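Local coordinates for dual specificity protein phosphatase 14 (Homo sapiens, PDB 2WGP) that removes phosphate from tyrosine, serine and threonine residues of proteins, inactivating the MAP kinases ERK, JNK and p38 and damping T-cell receptor signalling, at residues 60-65 with 107-112. Sequence-based numbering, arbitrary orientation. Where two conformers were deposited one is given.
With PO4 (phosphate ion), chain C.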
loop_
_atom_site.group_PDB
_atom_site.type_symbol
_atom_site.label_atom_id
_atom_site.label_comp_id
_atom_site.label_asym_id
_atom_site.label_seq_id
_atom_site.Cartn_x
_atom_site.Cartn_y
_atom_site.Cartn_z
ATOM N N ILE A 60 -14.306 20.593 -6.484
ATOM C CA ILE A 60 -14.229 21.173 -5.167
ATOM C C ILE A 60 -13.680 22.610 -5.285
ATOM O O ILE A 60 -14.160 23.522 -4.612
ATOM C CB ILE A 60 -13.406 20.242 -4.220
ATOM C CG1 ILE A 60 -13.318 20.804 -2.796
ATOM C CG2 ILE A 60 -12.008 19.945 -4.778
ATOM C CD1 ILE A 60 -12.919 19.748 -1.799
ATOM N N GLU A 61 -12.712 22.791 -6.180
ATOM C CA GLU A 61 -11.846 23.951 -6.164
ATOM C C GLU A 61 -12.306 25.191 -6.928
ATOM O O GLU A 61 -11.754 26.273 -6.721
ATOM C CB GLU A 61 -10.419 23.541 -6.596
ATOM C CG GLU A 61 -10.165 23.322 -8.114
ATOM C CD GLU A 61 -10.540 21.932 -8.640
ATOM O OE1 GLU A 61 -11.197 21.130 -7.934
ATOM O OE2 GLU A 61 -10.186 21.647 -9.808
ATOM N N ILE A 62 -13.300 25.028 -7.797
ATOM C CA ILE A 62 -13.912 26.150 -8.516
ATOM C C ILE A 62 -15.238 26.538 -7.834
ATOM O O ILE A 62 -16.154 25.717 -7.737
ATOM C CB ILE A 62 -14.201 25.819 -10.000
ATOM C CG1 ILE A 62 -12.939 25.309 -10.686
ATOM C CG2 ILE A 62 -14.826 27.051 -10.746
ATOM C CD1 ILE A 62 -13.097 25.064 -12.213
ATOM N N PRO A 63 -15.342 27.790 -7.346
ATOM C CA PRO A 63 -16.628 28.271 -6.772
ATOM C C PRO A 63 -17.686 28.536 -7.857
ATOM O O PRO A 63 -17.342 28.981 -8.940
ATOM C CB PRO A 63 -16.249 29.581 -6.071
ATOM C CG PRO A 63 -14.738 29.723 -6.230
ATOM C CD PRO A 63 -14.287 28.809 -7.291
ATOM N N ASN A 64 -18.958 28.280 -7.565
ATOM C CA ASN A 64 -20.043 28.598 -8.527
ATOM C C ASN A 64 -20.056 30.090 -8.738
ATOM O O ASN A 64 -19.985 30.854 -7.766
ATOM C CB ASN A 64 -21.412 28.172 -8.001
ATOM C CG ASN A 64 -21.551 26.666 -7.849
ATOM O OD1 ASN A 64 -20.905 25.899 -8.555
ATOM N ND2 ASN A 64 -22.415 26.241 -6.939
ATOM N N PHE A 65 -20.164 30.520 -9.992
ATOM C CA PHE A 65 -20.217 31.950 -10.262
ATOM C C PHE A 65 -21.534 32.516 -9.761
ATOM O O PHE A 65 -21.614 33.674 -9.408
ATOM C CB PHE A 65 -20.009 32.275 -11.746
ATOM C CG PHE A 65 -19.571 33.700 -11.979
ATOM C CD1 PHE A 65 -18.216 34.036 -11.987
ATOM C CD2 PHE A 65 -20.517 34.716 -12.145
ATOM C CE1 PHE A 65 -17.805 35.380 -12.172
ATOM C CE2 PHE A 65 -20.122 36.047 -12.334
ATOM C CZ PHE A 65 -18.765 36.377 -12.358
ATOM N N LEU A 107 -25.062 21.860 -18.280
ATOM C CA LEU A 107 -23.635 21.813 -18.452
ATOM C C LEU A 107 -23.005 21.125 -17.256
ATOM O O LEU A 107 -23.183 21.551 -16.105
ATOM C CB LEU A 107 -23.044 23.195 -18.605
ATOM C CG LEU A 107 -21.515 23.267 -18.568
ATOM C CD1 LEU A 107 -20.877 22.690 -19.868
ATOM C CD2 LEU A 107 -21.113 24.737 -18.331
ATOM N N VAL A 108 -22.291 20.042 -17.521
ATOM C CA VAL A 108 -21.480 19.404 -16.495
ATOM C C VAL A 108 -20.058 19.846 -16.780
ATOM O O VAL A 108 -19.506 19.533 -17.863
ATOM C CB VAL A 108 -21.576 17.862 -16.469
ATOM C CG1 VAL A 108 -20.713 17.315 -15.307
ATOM C CG2 VAL A 108 -23.076 17.364 -16.376
ATOM N N HIS A 109 -19.481 20.597 -15.836
ATOM C CA HIS A 109 -18.115 21.104 -15.994
ATOM C C HIS A 109 -17.219 20.639 -14.863
ATOM O O HIS A 109 -17.684 20.320 -13.750
ATOM C CB HIS A 109 -18.048 22.641 -16.169
ATOM C CG HIS A 109 -18.082 23.437 -14.891
ATOM N ND1 HIS A 109 -16.970 23.619 -14.085
ATOM C CD2 HIS A 109 -19.085 24.144 -14.316
ATOM C CE1 HIS A 109 -17.305 24.378 -13.054
ATOM N NE2 HIS A 109 -18.580 24.710 -13.170
ATOM N N CYS A 110 -15.930 20.595 -15.152
ATOM C CA CYS A 110 -14.915 20.411 -14.116
ATOM C C CYS A 110 -13.887 21.530 -14.322
ATOM O O CYS A 110 -14.284 22.666 -14.598
ATOM C CB CYS A 110 -14.351 18.990 -14.185
ATOM S SG CYS A 110 -13.904 18.382 -15.818
ATOM N N ALA A 111 -12.588 21.245 -14.195
ATOM C CA ALA A 111 -11.538 22.239 -14.419
ATOM C C ALA A 111 -11.063 22.141 -15.869
ATOM O O ALA A 111 -11.246 23.061 -16.653
ATOM C CB ALA A 111 -10.352 22.025 -13.445
ATOM N N ALA A 112 -10.567 20.963 -16.225
ATOM C CA ALA A 112 -9.966 20.696 -17.529
ATOM C C ALA A 112 -10.923 20.156 -18.583
ATOM O O ALA A 112 -10.573 20.087 -19.748
ATOM C CB ALA A 112 -8.753 19.727 -17.350
HETATM P P PO4 C . -10.529 17.401 -14.506
HETATM O O1 PO4 C . -11.342 16.479 -13.643
HETATM O O2 PO4 C . -10.550 18.860 -14.145
HETATM O O3 PO4 C . -11.050 17.330 -15.940
HETATM O O4 PO4 C . -9.073 16.938 -14.553
HETATM O O HOH W 1 -20.161 26.797 -11.850
#
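I62 and A111 mark the closest backbone approach, CA to CA 7.5 Å, where the irregular loop 60-65 passes strand 106-109 and the phosphate-binding loop that follows it without a direct hydrogen bond between them. I62 carries the contact. With CG1 anti to the carbonyl carbon (chi1 -54°) and an extended chi2, its CD1 tip reaches the C110 backbone, 3.6 Å from C110 O, and also touches CA and CB of A111. The other branch, CG2, lies obliquely beside the H109 ring, 4.3 Å from CE1. That ring is tied at two corners: ND1 donates an almost straight hydrogen bond, 2.9 Å long, to C110 O, which lies nearly in the ring plane, while NE2 meets a water at the ring edge, 2.9 Å away. The same water gives a weak bond to N64 OD1, a tenuous polar link between the segments. Against C110 O the I62 methyl merely packs in van der Waals contact. E61, bent at chi2, brings OE2 to 3.7 Å from A111 CB; its other oxygen, OE1, makes a salt bridge to R116 NH1. C110, the nucleophile that forms the phosphocysteine intermediate, starts its side chain away from 60-65, and its SG lies 3.0 Å from O3 of the phosphate, probably from the crystallisation liquor. A111 N and A112 N of this phosphatase P-loop both donate to phosphate O2, the latter at 3.0 Å; V114 N, S115 N and R116 NE also bond to the ion. Strand 106-109 lies between parallel strands 33-36 and 54-57, the loop 60-65 follows strand 54-57, where N57 ND2 bonds to I62 O and N64 OD1, and helix 116-129 packs against C110 and A111 through R116, with S117 also against C110.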